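Local atomic coordinates of 2-hydroxyhepta-2,4-diene-1, 7-dioateisomerase (Mycobacterium abscessus, PDB entry 3R6O), a protein that probably catalyses the isomerisation of 2-hydroxyhepta-2,4-diene-1,7-dioate, as a magnesium-binding member of the fumarylacetoacetate hydrolase (FAH) family. Residues A[101-106]-A[277-282]; A[105-110]-A[270-275]. One frame throughout, in Å; residues are numbered along the deposited sequence.

Interaction 1 (A[101-106]-A[277-282])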
# COMPACT_ATOMS: atom_id res chain seq x y z
N PRO A 101 -1.77 7.03 11.85
CA PRO A 101 -0.65 6.12 12.03
C PRO A 101 -0.72 4.89 11.14
O PRO A 101 0.31 4.29 10.88
CB PRO A 101 -0.72 5.72 13.50
CG PRO A 101 -1.85 6.43 14.12
CD PRO A 101 -2.55 7.23 13.08
N GLU A 102 -1.89 4.55 10.63
CA GLU A 102 -2.07 3.27 9.88
C GLU A 102 -2.98 3.51 8.70
O GLU A 102 -4.09 2.95 8.66
CB GLU A 102 -2.69 2.20 10.80
CG GLU A 102 -1.73 1.66 11.87
CD GLU A 102 -2.21 0.36 12.47
OE1 GLU A 102 -2.68 -0.53 11.71
OE2 GLU A 102 -2.14 0.22 13.72
N PRO A 103 -2.55 4.37 7.76
CA PRO A 103 -3.33 4.61 6.56
C PRO A 103 -3.40 3.33 5.74
O PRO A 103 -2.43 2.54 5.74
CB PRO A 103 -2.51 5.67 5.79
CG PRO A 103 -1.12 5.40 6.17
CD PRO A 103 -1.18 4.88 7.63
N GLY A 104 -4.51 3.13 5.04
CA GLY A 104 -4.67 1.91 4.22
C GLY A 104 -3.67 1.85 3.07
O GLY A 104 -3.22 0.76 2.69
N GLN A 105 -3.36 3.01 2.48
CA GLN A 105 -2.35 3.10 1.46
C GLN A 105 -1.80 4.50 1.45
O GLN A 105 -2.50 5.45 1.83
CB GLN A 105 -2.86 2.73 0.07
CG GLN A 105 -3.90 3.68 -0.52
CD GLN A 105 -4.66 3.11 -1.70
OE1 GLN A 105 -4.06 2.41 -2.55
NE2 GLN A 105 -5.96 3.44 -1.80
N VAL A 106 -0.55 4.61 1.00
CA VAL A 106 0.11 5.90 0.89
C VAL A 106 0.59 6.12 -0.54
O VAL A 106 1.47 5.40 -1.03
CB VAL A 106 1.29 6.00 1.86
CG1 VAL A 106 1.94 7.42 1.78
CG2 VAL A 106 0.76 5.62 3.29
N GLY A 277 -8.84 7.43 5.46
CA GLY A 277 -7.57 7.20 6.10
C GLY A 277 -6.42 7.09 5.15
O GLY A 277 -5.28 7.15 5.58
N ASP A 278 -6.70 6.98 3.85
CA ASP A 278 -5.66 6.98 2.83
C ASP A 278 -5.01 8.36 2.79
O ASP A 278 -5.64 9.38 3.10
CB ASP A 278 -6.20 6.64 1.44
CG ASP A 278 -6.58 5.19 1.27
OD1 ASP A 278 -6.29 4.32 2.12
OD2 ASP A 278 -7.16 4.90 0.22
N ILE A 279 -3.72 8.37 2.45
CA ILE A 279 -2.92 9.59 2.38
C ILE A 279 -2.38 9.75 0.97
O ILE A 279 -1.87 8.77 0.39
CB ILE A 279 -1.69 9.49 3.32
CG1 ILE A 279 -2.16 9.46 4.78
CG2 ILE A 279 -0.68 10.65 3.13
CD1 ILE A 279 -0.99 9.22 5.71
N ILE A 280 -2.48 10.96 0.43
CA ILE A 280 -1.80 11.31 -0.84
C ILE A 280 -0.79 12.44 -0.61
O ILE A 280 -1.18 13.53 -0.19
CB ILE A 280 -2.82 11.71 -1.96
CG1 ILE A 280 -3.90 10.63 -2.18
CG2 ILE A 280 -2.09 11.90 -3.28
CD1 ILE A 280 -5.13 11.16 -3.03
N LEU A 281 0.50 12.18 -0.88
CA LEU A 281 1.53 13.20 -0.92
C LEU A 281 1.48 13.85 -2.31
O LEU A 281 1.57 13.15 -3.34
CB LEU A 281 2.92 12.63 -0.65
CG LEU A 281 3.34 12.41 0.81
CD1 LEU A 281 2.43 11.46 1.40
CD2 LEU A 281 4.85 11.91 0.85
N THR A 282 1.35 15.17 -2.34
CA THR A 282 0.97 15.84 -3.58
C THR A 282 2.14 16.37 -4.40
O THR A 282 1.91 17.09 -5.35
CB THR A 282 -0.05 16.94 -3.35
OG1 THR A 282 0.49 17.95 -2.48
CG2 THR A 282 -1.35 16.33 -2.76
O HOH W 1 -7.20 3.94 4.53

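Interaction 2 (A[105-110]-A[270-275])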
# COMPACT_ATOMS: atom_id res chain seq x y z
N GLN A 105 -3.36 3.01 2.48
CA GLN A 105 -2.35 3.10 1.46
C GLN A 105 -1.80 4.50 1.45
O GLN A 105 -2.50 5.45 1.83
CB GLN A 105 -2.86 2.73 0.07
CG GLN A 105 -3.90 3.68 -0.52
CD GLN A 105 -4.66 3.11 -1.70
OE1 GLN A 105 -4.06 2.41 -2.55
NE2 GLN A 105 -5.96 3.44 -1.80
N VAL A 106 -0.55 4.61 1.00
CA VAL A 106 0.11 5.90 0.89
C VAL A 106 0.59 6.12 -0.54
O VAL A 106 1.47 5.40 -1.03
CB VAL A 106 1.29 6.00 1.86
CG1 VAL A 106 1.94 7.42 1.78
CG2 VAL A 106 0.76 5.62 3.29
N ILE A 107 -0.08 7.06 -1.19
CA ILE A 107 0.20 7.42 -2.57
C ILE A 107 1.09 8.65 -2.55
O ILE A 107 0.88 9.56 -1.75
CB ILE A 107 -1.09 7.77 -3.33
CG1 ILE A 107 -2.10 6.63 -3.26
CG2 ILE A 107 -0.75 8.15 -4.83
CD1 ILE A 107 -1.56 5.32 -3.59
N ALA A 108 2.10 8.67 -3.41
CA ALA A 108 2.98 9.85 -3.56
C ALA A 108 3.09 10.22 -5.04
O ALA A 108 3.28 9.33 -5.91
CB ALA A 108 4.42 9.56 -2.99
N LEU A 109 3.03 11.52 -5.31
CA LEU A 109 3.16 12.01 -6.67
C LEU A 109 4.57 12.51 -6.96
O LEU A 109 5.13 13.32 -6.21
CB LEU A 109 2.13 13.11 -6.91
CG LEU A 109 0.92 12.80 -7.73
CD1 LEU A 109 0.03 11.70 -7.06
CD2 LEU A 109 0.18 14.20 -7.94
N GLY A 110 5.15 12.00 -8.05
CA GLY A 110 6.35 12.58 -8.65
C GLY A 110 6.03 13.57 -9.73
O GLY A 110 5.01 13.46 -10.40
N ALA A 270 -8.96 8.29 -10.41
CA ALA A 270 -9.33 7.77 -11.73
C ALA A 270 -8.86 6.32 -11.95
O ALA A 270 -9.42 5.61 -12.77
CB ALA A 270 -8.82 8.69 -12.85
N THR A 271 -7.80 5.89 -11.25
CA THR A 271 -7.30 4.51 -11.42
C THR A 271 -7.15 3.71 -10.12
O THR A 271 -7.03 2.48 -10.15
CB THR A 271 -5.95 4.49 -12.19
OG1 THR A 271 -4.86 4.71 -11.28
CG2 THR A 271 -5.97 5.51 -13.35
N ILE A 272 -7.19 4.40 -8.98
CA ILE A 272 -7.10 3.79 -7.63
C ILE A 272 -8.30 4.18 -6.74
O ILE A 272 -8.56 5.35 -6.51
CB ILE A 272 -5.78 4.20 -6.91
CG1 ILE A 272 -4.58 3.67 -7.72
CG2 ILE A 272 -5.75 3.64 -5.51
CD1 ILE A 272 -3.21 4.25 -7.27
N ALA A 273 -9.03 3.18 -6.25
CA ALA A 273 -10.12 3.39 -5.35
C ALA A 273 -9.58 3.77 -3.96
O ALA A 273 -8.65 3.15 -3.44
CB ALA A 273 -11.01 2.12 -5.29
N LEU A 274 -10.12 4.85 -3.40
CA LEU A 274 -9.61 5.41 -2.15
C LEU A 274 -10.58 5.15 -0.98
O LEU A 274 -11.79 5.17 -1.16
CB LEU A 274 -9.41 6.92 -2.33
CG LEU A 274 -8.42 7.37 -3.38
CD1 LEU A 274 -8.44 8.94 -3.52
CD2 LEU A 274 -7.02 6.85 -3.03
N ARG A 275 -10.02 4.94 0.20
CA ARG A 275 -10.77 4.79 1.45
C ARG A 275 -10.37 5.87 2.44
O ARG A 275 -9.26 6.42 2.39
CB ARG A 275 -10.46 3.43 2.07
CG ARG A 275 -10.82 2.26 1.15
CD ARG A 275 -10.52 0.93 1.75
NE ARG A 275 -10.93 -0.15 0.84
CZ ARG A 275 -10.42 -1.39 0.81
NH1 ARG A 275 -9.47 -1.78 1.65
NH2 ARG A 275 -10.87 -2.25 -0.10

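Interaction 1 (A[101-106]-A[277-282])
Gln105 and Asp278 meet with their flat ends steeply turned, the amide and carboxylate planes standing 72° apart. The two side chains are joined by a short, straight hydrogen bond from Gln105 NE2 to Asp278 OD2, 2.8 Å long with 176° at the hydrogen. The acceptor lies in the plane of the amide, whereas the donor reaches OD2 from above the carboxylate plane. CG of Gln105 sits between the backbone N and the carbonyl carbon (chi1 66°), and from there the extended chain runs past the carboxylate, with CG itself 3.6 Å from Asp278 OD2. That oxygen also accepts from the backbone N of Arg275, while Gln105 OE1 is held by Ser135 of the second subunit, so both ends of the amide are fixed.

The other carboxylate oxygen serves the loop that leads into strand 106-110. Asp278 OD1 takes a weak, strongly bent bond from Gln105 N at 3.2 Å, and a water that accepts from Gly104 N donates to OD1 at 2.6 Å. The aspartate thus answers two successive backbone NH groups, one directly and one through water.

Val106 and Ile279 project to the same face of the sheet, opposite the Gln105 side chain. The ring of Pro103 lies against the end of Ile279, CG to CD1 being 3.8 Å, and Val106 CG1 approaches Leu281 CD1 at 4.1 Å. Between the backbones, Ile279 N donates to Gln105 O in a nearly straight bond of 3.2 Å, followed by a CA-H...O contact from Val106 CA to Ile279 O.

Val106 and Ile279 form a parallel bridge, evidence that this is the start of the pairing of strands 106-110 and 279-281 in the mixed sheet. Leu281 continues that strand to the magnesium site, its side chain packing on Glu160 and Asp189, both metal ligands of this FAH-family fold.

Interaction 2 (A[105-110]-A[270-275])
The backbones of 105-110 and 270-275 stay well apart, the nearest CA pairs being Gln105 with Leu274 at 8.4 Å and Ile107 with Ile272 at 9.6 Å, so side chains must bridge the gap. Two residues of the first segment do so, Gln105 and Ile107, which flank Val106 and both direct their side chains at the loop.

Gln105 spans the distance by hydrogen bonding to the main chain: NE2 donates to Ala273 O at 3.2 Å. The bond is bent, with 142° at the hydrogen, and the donor is tilted 23° from the carbonyl plane, although the acceptor lies in the plane of the amide. Ala273 O has a second partner in Thr137 OG1 of the second subunit. With Asp278 and Ser135 of the second subunit as its other partners, the amide has its rotation well determined.

Methyl groups close round this polar end. Ile272 CG2 lies 3.6 Å from Gln105 OE1 and nearly as close to NE2, set between the amide's two polar atoms and somewhat out of its plane, while Leu274 CD2 comes to 3.8 Å from Gln105 NE2. In Ile272 the two branches divide the work: CG2, anti to the backbone N, meets the amide, whereas CG1 (chi1 -62°) carries CD1 on toward Ile107. There the isoleucines meet tip to tip, CD1 to CD1 at 4.2 Å, a light apolar touch.

Ile107 also packs on Val131 and Met133 of the neighbouring strand 130-134, and Leu274 on Ile280 of strand 279-281. The contact therefore lays the segment after helix 261-269 over one face of the mixed sheet. With Ser135, Pro136 and Thr137 of the second subunit joining it, this is a helix-to-strand connection packed over the face of the mixed sheet, beside the second subunit.

How the interactions relate
Coming from the N terminus, the chain passes through 101-106 directly into strand 106-110, and both contacts start from this stretch, sharing Gln105 and Val106. Some 160 residues later it leaves helix 261-269, runs through 270-275, closing interaction 2, and then enters 277-282, closing interaction 1. The loop of interaction 2 thus nests inside that of interaction 1. Strand pairing runs on across the two: Leu281 N lies 2.8 Å from Ile107 O, and Leu281 O 2.9 Å from Leu109 N, both probable hydrogen bonds. Interaction 1 ties neighbouring strands within the sheet, interaction 2 the connection lying over it, and both reach the second subunit.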